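Local coordinates for protein BamaA.19900.a (Balamuthia mandrillaris, PDB 6VZZ) that probably phosphorylates glucose at the entry to glycolysis, as a glucokinase of the actin-like ATPase superfamily that binds the sugar, at residues A[51-56]-A[384-389]; A[168-173]-A[345-350]; A[275-280]-A[302-307]; A[291-296]-A[307-312]. All coordinates share one frame; numbering follows the deposited sequence.

How the contacts relate
Four contacts of one kinase chain illustrate how packing changes with depth. Contact 1 is buried and stands apart, joining the C-terminal helix 380-389 to the five-stranded sheet; its centre lies about 36 Å or more from the centres of contacts 3 and 4. Contact 2 is partly buried, at the border strand of the six-stranded sheet, and adds a bridging water to its apolar packing. Contacts 3 and 4 both use helix 303-327, with centres 10 Å apart: contact 3 is a tyrosine set obliquely against the chain leaving helix 263-276, near the surface, contact 4 a methionine sunk among alanines. Contact 2 reaches both through F345 and N349, so these three form a continuous cluster.

Contact 1. Residues A[51-56]-A[384-389]; sequences ALARAE and GALYVA
A53 and L386 meet between two backbones held by routine bonds, with A389 N to A385 O at 2.9 Å among the helix's own. Between the segments themselves the meeting is wholly apolar. A53 CB, on the strand, points at the helix and reaches L386 CD1 at 3.7 Å, while the sister methyl L386 CD2 stands slightly farther from the same A53 CB, at 4.1 Å. Both branches of the leucine fork therefore lie against one alanine. With CG anti to its carbonyl carbon (chi1 -77°), L386 is extended toward the strand, and its CD2 also comes loosely up to A51 O, 4.4 Å away.

The strand alternates as a sheet strand should. A51 and A53 face helix 380-389, and L52 between them faces the other way, onto L22 and W25 of helix 16-25. F61 touches A51, A53 and L386 together and so fills in beside the fork. R54 O also accepts a hydrogen bond from R390 NH1, a polar tie beside the apolar pair. Inside the contact nothing directional fixes the register, so here the helix is probably held on the sheet by apolar packing, with the R390 bond beside it.

Contact 2. Residues A[168-173]-A[345-350]; sequences KPLWGP and FLEQNL
L170 turns its CG anti to the carbonyl carbon (chi1 -70°) and E347 folds back at its second torsion (chi2 -70°), and these two settings bring strand and helix side chains together. The leucine spreads its methyls between two helix residues. L170 CD1 meets the fork of L346, lying 3.5 Å from L346 CD2 and 3.7 Å from L346 CD1, while L170 CD2 turns to the carboxylate of E347. The bend brings that carboxylate across toward the strand, where a water ties the two segments: it donates to L170 O at 2.6 Å and to E347 OE2 at 2.7 Å, spending both its hydrogens on the bridge.

One residue on, W171 takes the rarer setting with CG between backbone N and carbonyl carbon (chi1 71°). Its indole thereby extends toward L350, the first residue of helix 350-357, and L350 CD1 sits at the ring's edge, near its plane, 4.1 Å from W171 CZ3. R354 of the same helix adds a cation-pi contact to the indole. Where helix 343-348 gives way, N349 ND2 donates to F345 O at 3.0 Å, tilted somewhat from the carbonyl plane, and N349 OD1 probably accepts from H306 NE2; the amide thus joins the helix end to helix 303-327.

L170 and W171 both face L371 of the neighbouring strand, making a classic beta bulge, here on the outermost strand, within this chain, of the mixed six-stranded sheet, packed on helix 343-348 and the start of helix 350-357.

Contact 3. Residues A[275-280]-A[302-307]; sequences DEANVQ and CPYAHK
Y304 rests on A277 and V279, two residues met where helix 263-276 runs out into loop. D275 and E276, still in the last turn, send their carboxylates to other partners: D275 OD1 pairs with R285, and E276 OE2 with R239. A277 then turns its methyl to the tyrosine, A277 CB lying 3.8 Å from Y304 CE1 on an oblique approach to the ring. At N278 the phi angle becomes positive (54°), and the chain turns out of the helix with two bonds back into it, among them N278 N to D275 O at 3.2 Å. This turn delivers V279 to the same ring. Its CG2, anti to the carbonyl carbon, comes to 3.9 Å from Y304 CZ and again 3.9 Å from Y304 OH, so the valine branch takes the phenol end of the ring while A277 takes one flank.

The tyrosine is extended from the first turn of helix 303-327, with its CG anti to the carbonyl carbon (chi1 -53°), and it also touches V273 and L274. The positive phi at N278 with two bonds back into the last turn is a Schellman motif; V279 packing on L274 is the apolar contact that commonly goes with it, here met obliquely by Y304.

Contact 4. Residues A[291-296]-A[307-312]; sequences KIAKNA and KAMMLH
M309 carries this contact, laying its whole side chain across two alanines three residues apart. Near the backbone, M309 CB lies 3.6 Å from A296 CB, and M309 CG follows at 3.8 Å from that same A296 CB. Farther out the chain reaches A293: M309 CE stands 3.7 Å from A293 CB, and M309 SD is 3.8 Å from A293 CA, so the sulfur runs beside the backbone as well as the methyl. The path is set by two torsions. CG is anti to the backbone N (chi1 -164°), and the bend that follows (chi2 74°) swings the thioether along the neighbouring helix. Two residues with only a methyl each let the backbones come near, and A296 CA and M309 CA are the closest such pair of the two segments, 6.4 Å apart.

Further side chains surround these parts. F345 packs on both A296 and M309, N342 touches both A293 and M309, and L266 touches the methionine from helix 263-276. On the flank, I292 lies against Y270 and L287, and A308 against T269. Farther along, H312 ND1 bonds to I260 O.

Helix 303-327 is thus packed at M309 against segment 291-296, with helix 263-276 meeting both and F345 of helix 343-348 bridging A296 and M309.

Contact 1. Residues A[51-56]-A[384-389]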
loop_
_atom_site.group_PDB
_atom_site.type_symbol
_atom_site.label_atom_id
_atom_site.label_comp_id
_atom_site.label_asym_id
_atom_site.label_seq_id
_atom_site.Cartn_x
_atom_site.Cartn_y
_atom_site.Cartn_z
ATOM N N ALA A 51 9.771 0.042 29.068
ATOM C CA ALA A 51 10.124 1.358 29.569
ATOM C C ALA A 51 8.941 1.966 30.302
ATOM O O ALA A 51 7.785 1.593 30.084
ATOM C CB ALA A 51 10.577 2.293 28.441
ATOM N N LEU A 52 9.253 2.920 31.175
ATOM C CA LEU A 52 8.264 3.686 31.911
ATOM C C LEU A 52 8.464 5.169 31.638
ATOM O O LEU A 52 9.584 5.627 31.386
ATOM C CB LEU A 52 8.364 3.436 33.412
ATOM C CG LEU A 52 8.499 1.996 33.884
ATOM C CD1 LEU A 52 8.716 1.986 35.389
ATOM C CD2 LEU A 52 7.282 1.160 33.496
ATOM N N ALA A 53 7.366 5.914 31.691
ATOM C CA ALA A 53 7.429 7.366 31.624
ATOM C C ALA A 53 6.297 7.937 32.467
ATOM O O ALA A 53 5.179 7.414 32.453
ATOM C CB ALA A 53 7.342 7.879 30.183
ATOM N N ARG A 54 6.600 8.991 33.218
ATOM C CA ARG A 54 5.573 9.643 34.010
ATOM C C ARG A 54 4.711 10.526 33.116
ATOM O O ARG A 54 5.029 10.777 31.953
ATOM C CB ARG A 54 6.199 10.467 35.137
ATOM C CG ARG A 54 6.971 9.651 36.159
ATOM C CD ARG A 54 7.776 10.549 37.070
ATOM N NE ARG A 54 8.780 11.290 36.320
ATOM C CZ ARG A 54 9.523 12.271 36.823
ATOM N NH1 ARG A 54 9.373 12.635 38.089
ATOM N NH2 ARG A 54 10.412 12.893 36.050
ATOM N N ALA A 55 3.607 11.009 33.683
ATOM C CA ALA A 55 2.692 11.866 32.934
ATOM C C ALA A 55 3.397 13.093 32.365
ATOM O O ALA A 55 3.078 13.537 31.257
ATOM C CB ALA A 55 1.531 12.290 33.831
ATOM N N GLU A 56 4.360 13.650 33.100
ATOM C CA GLU A 56 5.016 14.890 32.694
ATOM C C GLU A 56 6.281 14.678 31.865
ATOM O O GLU A 56 6.772 15.638 31.263
ATOM C CB GLU A 56 5.360 15.744 33.922
ATOM C CG GLU A 56 6.421 15.146 34.827
ATOM C CD GLU A 56 5.837 14.313 35.958
ATOM O OE1 GLU A 56 4.810 13.620 35.741
ATOM O OE2 GLU A 56 6.407 14.357 37.072
ATOM N N GLY A 384 6.619 5.864 20.670
ATOM C CA GLY A 384 5.281 5.717 20.123
ATOM C C GLY A 384 4.350 4.991 21.072
ATOM O O GLY A 384 3.233 5.444 21.339
ATOM N N ALA A 385 4.811 3.862 21.617
ATOM C CA ALA A 385 3.986 3.121 22.564
ATOM C C ALA A 385 3.623 3.980 23.764
ATOM O O ALA A 385 2.493 3.912 24.263
ATOM C CB ALA A 385 4.701 1.848 23.012
ATOM N N LEU A 386 4.564 4.803 24.237
ATOM C CA LEU A 386 4.275 5.644 25.394
ATOM C C LEU A 386 3.329 6.783 25.036
ATOM O O LEU A 386 2.571 7.247 25.889
ATOM C CB LEU A 386 5.570 6.180 25.997
ATOM C CG LEU A 386 6.346 5.170 26.839
ATOM C CD1 LEU A 386 7.728 5.689 27.182
ATOM C CD2 LEU A 386 5.584 4.839 28.111
ATOM N N TYR A 387 3.342 7.233 23.784
ATOM C CA TYR A 387 2.347 8.203 23.352
ATOM C C TYR A 387 0.944 7.598 23.378
ATOM O O TYR A 387 0.003 8.213 23.894
ATOM C CB TYR A 387 2.710 8.715 21.960
ATOM C CG TYR A 387 1.634 9.534 21.300
ATOM C CD1 TYR A 387 1.424 10.859 21.660
ATOM C CD2 TYR A 387 0.833 8.985 20.303
ATOM C CE1 TYR A 387 0.434 11.614 21.052
ATOM C CE2 TYR A 387 -0.156 9.728 19.689
ATOM C CZ TYR A 387 -0.351 11.040 20.068
ATOM O OH TYR A 387 -1.337 11.776 19.460
ATOM N N VAL A 388 0.792 6.378 22.858
ATOM C CA VAL A 388 -0.507 5.710 22.865
ATOM C C VAL A 388 -0.959 5.386 24.289
ATOM O O VAL A 388 -2.140 5.535 24.627
ATOM C CB VAL A 388 -0.452 4.439 22.005
ATOM C CG1 VAL A 388 -1.775 3.697 22.111
ATOM C CG2 VAL A 388 -0.103 4.784 20.557
ATOM N N ALA A 389 -0.040 4.922 25.140
ATOM C CA ALA A 389 -0.427 4.488 26.477
ATOM C C ALA A 389 -1.076 5.602 27.281
ATOM O O ALA A 389 -1.811 5.317 28.235
ATOM C CB ALA A 389 0.788 3.955 27.233
#

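Contact 2. Residues A[168-173]-A[345-350]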
loop_
_atom_site.group_PDB
_atom_site.type_symbol
_atom_site.label_atom_id
_atom_site.label_comp_id
_atom_site.label_asym_id
_atom_site.label_seq_id
_atom_site.Cartn_x
_atom_site.Cartn_y
_atom_site.Cartn_z
ATOM N N LYS A 168 18.583 12.323 9.290
ATOM C CA LYS A 168 19.373 13.119 8.358
ATOM C C LYS A 168 18.893 12.836 6.941
ATOM O O LYS A 168 18.548 11.689 6.620
ATOM C CB LYS A 168 20.877 12.821 8.456
ATOM C CG LYS A 168 21.614 13.562 9.563
ATOM C CD LYS A 168 21.814 15.028 9.197
ATOM C CE LYS A 168 22.317 15.843 10.381
ATOM N NZ LYS A 168 21.392 15.707 11.555
ATOM N N PRO A 169 18.842 13.851 6.082
ATOM C CA PRO A 169 18.479 13.606 4.682
ATOM C C PRO A 169 19.598 12.891 3.946
ATOM O O PRO A 169 20.782 13.192 4.130
ATOM C CB PRO A 169 18.262 15.010 4.112
ATOM C CG PRO A 169 18.268 15.940 5.295
ATOM C CD PRO A 169 19.062 15.279 6.359
ATOM N N LEU A 170 19.215 11.921 3.122
ATOM C CA LEU A 170 20.147 11.313 2.184
ATOM C C LEU A 170 19.977 11.847 0.769
ATOM O O LEU A 170 20.968 11.933 0.033
ATOM C CB LEU A 170 19.986 9.789 2.177
ATOM C CG LEU A 170 20.439 9.022 3.423
ATOM C CD1 LEU A 170 20.349 7.522 3.193
ATOM C CD2 LEU A 170 21.842 9.412 3.844
ATOM N N TRP A 171 18.753 12.207 0.375
ATOM C CA TRP A 171 18.524 12.859 -0.908
ATOM C C TRP A 171 17.097 13.402 -0.950
ATOM O O TRP A 171 16.275 13.119 -0.075
ATOM C CB TRP A 171 18.815 11.915 -2.079
ATOM C CG TRP A 171 17.857 10.774 -2.307
ATOM C CD1 TRP A 171 16.517 10.860 -2.573
ATOM C CD2 TRP A 171 18.185 9.377 -2.377
ATOM N NE1 TRP A 171 15.988 9.607 -2.768
ATOM C CE2 TRP A 171 16.992 8.681 -2.663
ATOM C CE3 TRP A 171 19.364 8.648 -2.205
ATOM C CZ2 TRP A 171 16.950 7.295 -2.784
ATOM C CZ3 TRP A 171 19.319 7.265 -2.324
ATOM C CH2 TRP A 171 18.121 6.605 -2.612
ATOM N N GLY A 172 16.823 14.214 -1.967
ATOM C CA GLY A 172 15.515 14.787 -2.160
ATOM C C GLY A 172 15.524 16.302 -2.136
ATOM O O GLY A 172 16.521 16.937 -1.782
ATOM N N PRO A 173 14.388 16.911 -2.492
ATOM C CA PRO A 173 14.332 18.378 -2.605
ATOM C C PRO A 173 14.407 19.105 -1.273
ATOM O O PRO A 173 14.572 20.329 -1.263
ATOM C CB PRO A 173 12.977 18.627 -3.275
ATOM C CG PRO A 173 12.480 17.297 -3.709
ATOM C CD PRO A 173 13.092 16.295 -2.802
ATOM N N PHE A 345 27.650 2.147 5.202
ATOM C CA PHE A 345 27.588 1.300 4.015
ATOM C C PHE A 345 26.724 1.941 2.944
ATOM O O PHE A 345 27.067 1.916 1.755
ATOM C CB PHE A 345 27.043 -0.087 4.352
ATOM C CG PHE A 345 26.886 -0.965 3.147
ATOM C CD1 PHE A 345 27.944 -1.745 2.701
ATOM C CD2 PHE A 345 25.698 -0.982 2.429
ATOM C CE1 PHE A 345 27.818 -2.539 1.569
ATOM C CE2 PHE A 345 25.568 -1.773 1.291
ATOM C CZ PHE A 345 26.628 -2.550 0.862
ATOM N N LEU A 346 25.606 2.533 3.357
ATOM C CA LEU A 346 24.676 3.150 2.422
ATOM C C LEU A 346 25.342 4.286 1.642
ATOM O O LEU A 346 25.175 4.396 0.420
ATOM C CB LEU A 346 23.469 3.636 3.213
ATOM C CG LEU A 346 22.066 3.711 2.644
ATOM C CD1 LEU A 346 21.086 3.914 3.794
ATOM C CD2 LEU A 346 21.983 4.870 1.662
ATOM N N GLU A 347 26.127 5.122 2.323
ATOM C CA GLU A 347 26.808 6.217 1.639
ATOM C C GLU A 347 27.982 5.734 0.794
ATOM O O GLU A 347 28.291 6.351 -0.235
ATOM C CB GLU A 347 27.285 7.260 2.649
ATOM C CG GLU A 347 26.162 8.128 3.201
ATOM C CD GLU A 347 25.598 9.093 2.166
ATOM O OE1 GLU A 347 26.165 9.195 1.059
ATOM O OE2 GLU A 347 24.586 9.758 2.463
ATOM N N GLN A 348 28.654 4.654 1.201
ATOM C CA GLN A 348 29.732 4.136 0.362
ATOM C C GLN A 348 29.204 3.597 -0.958
ATOM O O GLN A 348 29.939 3.567 -1.949
ATOM C CB GLN A 348 30.507 3.034 1.075
ATOM C CG GLN A 348 31.187 3.446 2.349
ATOM C CD GLN A 348 31.714 2.247 3.117
ATOM O OE1 GLN A 348 31.126 1.157 3.089
ATOM N NE2 GLN A 348 32.836 2.436 3.798
ATOM N N ASN A 349 27.944 3.175 -0.997
ATOM C CA ASN A 349 27.364 2.527 -2.166
ATOM C C ASN A 349 26.155 3.294 -2.683
ATOM O O ASN A 349 25.178 2.707 -3.154
ATOM C CB ASN A 349 27.007 1.083 -1.839
ATOM C CG ASN A 349 28.227 0.270 -1.457
ATOM O OD1 ASN A 349 28.967 -0.195 -2.323
ATOM N ND2 ASN A 349 28.464 0.122 -0.159
ATOM N N LEU A 350 26.234 4.625 -2.634
ATOM C CA LEU A 350 25.073 5.459 -2.918
ATOM C C LEU A 350 24.601 5.296 -4.359
ATOM O O LEU A 350 23.399 5.140 -4.605
ATOM C CB LEU A 350 25.405 6.919 -2.622
ATOM C CG LEU A 350 24.223 7.886 -2.675
ATOM C CD1 LEU A 350 23.292 7.664 -1.492
ATOM C CD2 LEU A 350 24.728 9.316 -2.722
HETATM O O HOH W 1 23.453 11.551 0.781
#

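Contact 3. Residues A[275-280]-A[302-307]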
loop_
_atom_site.group_PDB
_atom_site.type_symbol
_atom_site.label_atom_id
_atom_site.label_comp_id
_atom_site.label_asym_id
_atom_site.label_seq_id
_atom_site.Cartn_x
_atom_site.Cartn_y
_atom_site.Cartn_z
ATOM N N ASP A 275 28.538 -19.881 -1.637
ATOM C CA ASP A 275 28.386 -21.132 -2.380
ATOM C C ASP A 275 28.797 -20.966 -3.833
ATOM O O ASP A 275 29.430 -21.859 -4.414
ATOM C CB ASP A 275 26.943 -21.633 -2.305
ATOM C CG ASP A 275 26.600 -22.231 -0.956
ATOM O OD1 ASP A 275 27.463 -22.209 -0.054
ATOM O OD2 ASP A 275 25.463 -22.724 -0.797
ATOM N N GLU A 276 28.439 -19.835 -4.442
ATOM C CA GLU A 276 28.800 -19.600 -5.832
ATOM C C GLU A 276 30.297 -19.391 -6.013
ATOM O O GLU A 276 30.808 -19.558 -7.126
ATOM C CB GLU A 276 28.014 -18.404 -6.368
ATOM C CG GLU A 276 26.514 -18.625 -6.315
ATOM C CD GLU A 276 25.808 -18.117 -7.552
ATOM O OE1 GLU A 276 26.359 -17.213 -8.217
ATOM O OE2 GLU A 276 24.708 -18.630 -7.866
ATOM N N ALA A 277 31.009 -19.049 -4.945
ATOM C CA ALA A 277 32.452 -18.880 -4.985
ATOM C C ALA A 277 33.199 -20.076 -4.412
ATOM O O ALA A 277 34.433 -20.058 -4.383
ATOM C CB ALA A 277 32.852 -17.606 -4.232
ATOM N N ASN A 278 32.482 -21.110 -3.965
ATOM C CA ASN A 278 33.092 -22.310 -3.384
ATOM C C ASN A 278 34.046 -21.958 -2.247
ATOM O O ASN A 278 35.145 -22.506 -2.134
ATOM C CB ASN A 278 33.800 -23.142 -4.451
ATOM C CG ASN A 278 32.945 -24.282 -4.955
ATOM O OD1 ASN A 278 33.144 -25.442 -4.577
ATOM N ND2 ASN A 278 31.971 -23.958 -5.803
ATOM N N VAL A 279 33.618 -21.028 -1.395
ATOM C CA VAL A 279 34.389 -20.627 -0.225
ATOM C C VAL A 279 33.972 -21.549 0.919
ATOM O O VAL A 279 32.929 -21.354 1.544
ATOM C CB VAL A 279 34.180 -19.150 0.113
ATOM C CG1 VAL A 279 34.976 -18.768 1.344
ATOM C CG2 VAL A 279 34.589 -18.289 -1.062
ATOM N N GLN A 280 34.794 -22.564 1.187
ATOM C CA GLN A 280 34.480 -23.570 2.192
ATOM C C GLN A 280 34.888 -23.163 3.605
ATOM O O GLN A 280 34.453 -23.815 4.562
ATOM C CB GLN A 280 35.148 -24.902 1.827
ATOM N N CYS A 302 36.697 -7.578 2.442
ATOM C CA CYS A 302 35.641 -8.567 2.646
ATOM C C CYS A 302 34.652 -8.460 1.491
ATOM O O CYS A 302 33.507 -8.022 1.664
ATOM C CB CYS A 302 34.957 -8.367 3.997
ATOM S SG CYS A 302 36.098 -7.949 5.337
ATOM N N PRO A 303 35.070 -8.867 0.288
ATOM C CA PRO A 303 34.241 -8.614 -0.899
ATOM C C PRO A 303 32.940 -9.392 -0.896
ATOM O O PRO A 303 31.952 -8.932 -1.484
ATOM C CB PRO A 303 35.145 -9.045 -2.065
ATOM C CG PRO A 303 36.512 -9.299 -1.457
ATOM C CD PRO A 303 36.270 -9.657 -0.036
ATOM N N TYR A 304 32.913 -10.561 -0.255
ATOM C CA TYR A 304 31.687 -11.347 -0.213
ATOM C C TYR A 304 30.656 -10.708 0.705
ATOM O O TYR A 304 29.472 -10.640 0.359
ATOM C CB TYR A 304 32.007 -12.776 0.225
ATOM C CG TYR A 304 33.086 -13.416 -0.615
ATOM C CD1 TYR A 304 32.871 -13.694 -1.961
ATOM C CD2 TYR A 304 34.324 -13.738 -0.069
ATOM C CE1 TYR A 304 33.858 -14.282 -2.737
ATOM C CE2 TYR A 304 35.316 -14.330 -0.840
ATOM C CZ TYR A 304 35.075 -14.596 -2.172
ATOM O OH TYR A 304 36.055 -15.171 -2.949
ATOM N N ALA A 305 31.083 -10.227 1.878
ATOM C CA ALA A 305 30.166 -9.492 2.743
ATOM C C ALA A 305 29.576 -8.300 2.006
ATOM O O ALA A 305 28.371 -8.036 2.083
ATOM C CB ALA A 305 30.883 -9.038 4.014
ATOM N N HIS A 306 30.417 -7.585 1.264
ATOM C CA HIS A 306 29.947 -6.458 0.472
ATOM C C HIS A 306 28.891 -6.896 -0.535
ATOM O O HIS A 306 27.822 -6.282 -0.634
ATOM C CB HIS A 306 31.136 -5.807 -0.230
ATOM C CG HIS A 306 30.767 -4.636 -1.080
ATOM N ND1 HIS A 306 30.399 -4.765 -2.402
ATOM C CD2 HIS A 306 30.711 -3.314 -0.799
ATOM C CE1 HIS A 306 30.133 -3.572 -2.901
ATOM N NE2 HIS A 306 30.319 -2.674 -1.950
ATOM N N LYS A 307 29.169 -7.972 -1.279
ATOM C CA LYS A 307 28.244 -8.431 -2.312
ATOM C C LYS A 307 26.878 -8.760 -1.721
ATOM O O LYS A 307 25.842 -8.351 -2.259
ATOM C CB LYS A 307 28.836 -9.644 -3.038
ATOM C CG LYS A 307 28.048 -10.126 -4.251
ATOM C CD LYS A 307 27.900 -9.025 -5.297
ATOM C CE LYS A 307 27.127 -9.501 -6.532
ATOM N NZ LYS A 307 26.872 -8.403 -7.515
#

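Contact 4. Residues A[291-296]-A[307-312]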
loop_
_atom_site.group_PDB
_atom_site.type_symbol
_atom_site.label_atom_id
_atom_site.label_comp_id
_atom_site.label_asym_id
_atom_site.label_seq_id
_atom_site.Cartn_x
_atom_site.Cartn_y
_atom_site.Cartn_z
ATOM N N LYS A 291 28.012 -9.057 11.937
ATOM C CA LYS A 291 29.395 -9.122 11.477
ATOM C C LYS A 291 29.474 -9.008 9.958
ATOM O O LYS A 291 30.368 -8.340 9.425
ATOM C CB LYS A 291 30.053 -10.413 11.967
ATOM N N ILE A 292 28.544 -9.647 9.243
ATOM C CA ILE A 292 28.487 -9.494 7.791
ATOM C C ILE A 292 28.323 -8.024 7.426
ATOM O O ILE A 292 29.024 -7.497 6.551
ATOM C CB ILE A 292 27.347 -10.350 7.209
ATOM C CG1 ILE A 292 27.517 -11.812 7.614
ATOM C CG2 ILE A 292 27.297 -10.209 5.694
ATOM C CD1 ILE A 292 26.319 -12.670 7.302
ATOM N N ALA A 293 27.406 -7.334 8.114
ATOM C CA ALA A 293 27.126 -5.934 7.810
ATOM C C ALA A 293 28.324 -5.040 8.114
ATOM O O ALA A 293 28.647 -4.144 7.329
ATOM C CB ALA A 293 25.899 -5.469 8.588
ATOM N N LYS A 294 28.993 -5.257 9.249
ATOM C CA LYS A 294 30.196 -4.481 9.545
ATOM C C LYS A 294 31.294 -4.773 8.529
ATOM O O LYS A 294 31.863 -3.853 7.931
ATOM C CB LYS A 294 30.687 -4.767 10.967
ATOM N N ASN A 295 31.588 -6.062 8.310
ATOM C CA ASN A 295 32.588 -6.458 7.320
ATOM C C ASN A 295 32.348 -5.820 5.964
ATOM O O ASN A 295 33.302 -5.580 5.216
ATOM C CB ASN A 295 32.598 -7.978 7.158
ATOM C CG ASN A 295 33.487 -8.670 8.165
ATOM O OD1 ASN A 295 34.076 -8.036 9.042
ATOM N ND2 ASN A 295 33.591 -9.988 8.042
ATOM N N ALA A 296 31.084 -5.547 5.624
ATOM C CA ALA A 296 30.747 -5.052 4.295
ATOM C C ALA A 296 31.235 -3.630 4.047
ATOM O O ALA A 296 31.380 -3.238 2.881
ATOM C CB ALA A 296 29.235 -5.127 4.079
ATOM N N LYS A 307 29.169 -7.972 -1.279
ATOM C CA LYS A 307 28.244 -8.431 -2.312
ATOM C C LYS A 307 26.878 -8.760 -1.721
ATOM O O LYS A 307 25.842 -8.351 -2.259
ATOM C CB LYS A 307 28.836 -9.644 -3.038
ATOM C CG LYS A 307 28.048 -10.126 -4.251
ATOM C CD LYS A 307 27.900 -9.025 -5.297
ATOM C CE LYS A 307 27.127 -9.501 -6.532
ATOM N NZ LYS A 307 26.872 -8.403 -7.515
ATOM N N ALA A 308 26.858 -9.473 -0.592
ATOM C CA ALA A 308 25.593 -9.815 0.050
ATOM C C ALA A 308 24.881 -8.569 0.567
ATOM O O ALA A 308 23.671 -8.398 0.373
ATOM C CB ALA A 308 25.838 -10.807 1.183
ATOM N N MET A 309 25.619 -7.686 1.240
ATOM C CA MET A 309 25.018 -6.462 1.759
ATOM C C MET A 309 24.476 -5.593 0.625
ATOM O O MET A 309 23.408 -4.986 0.752
ATOM C CB MET A 309 26.055 -5.701 2.580
ATOM C CG MET A 309 25.501 -4.632 3.481
ATOM S SD MET A 309 24.673 -5.349 4.907
ATOM C CE MET A 309 24.107 -3.880 5.742
ATOM N N MET A 310 25.208 -5.531 -0.491
ATOM C CA MET A 310 24.729 -4.844 -1.685
ATOM C C MET A 310 23.350 -5.347 -2.100
ATOM O O MET A 310 22.426 -4.559 -2.332
ATOM C CB MET A 310 25.736 -5.044 -2.815
ATOM C CG MET A 310 25.621 -4.063 -3.957
ATOM S SD MET A 310 25.843 -2.374 -3.374
ATOM C CE MET A 310 24.146 -1.797 -3.445
ATOM N N LEU A 311 23.199 -6.668 -2.216
ATOM C CA LEU A 311 21.915 -7.226 -2.623
ATOM C C LEU A 311 20.862 -7.009 -1.552
ATOM O O LEU A 311 19.692 -6.754 -1.863
ATOM C CB LEU A 311 22.065 -8.712 -2.930
ATOM C CG LEU A 311 22.806 -9.016 -4.222
ATOM C CD1 LEU A 311 23.607 -10.278 -4.067
ATOM C CD2 LEU A 311 21.800 -9.153 -5.345
ATOM N N HIS A 312 21.264 -7.124 -0.287
ATOM C CA HIS A 312 20.373 -6.839 0.832
ATOM C C HIS A 312 19.745 -5.461 0.672
ATOM O O HIS A 312 18.518 -5.320 0.620
ATOM C CB HIS A 312 21.175 -6.952 2.132
ATOM C CG HIS A 312 20.413 -6.605 3.368
ATOM N ND1 HIS A 312 19.395 -7.389 3.864
ATOM C CD2 HIS A 312 20.555 -5.577 4.238
ATOM C CE1 HIS A 312 18.928 -6.848 4.975
ATOM N NE2 HIS A 312 19.613 -5.746 5.223
#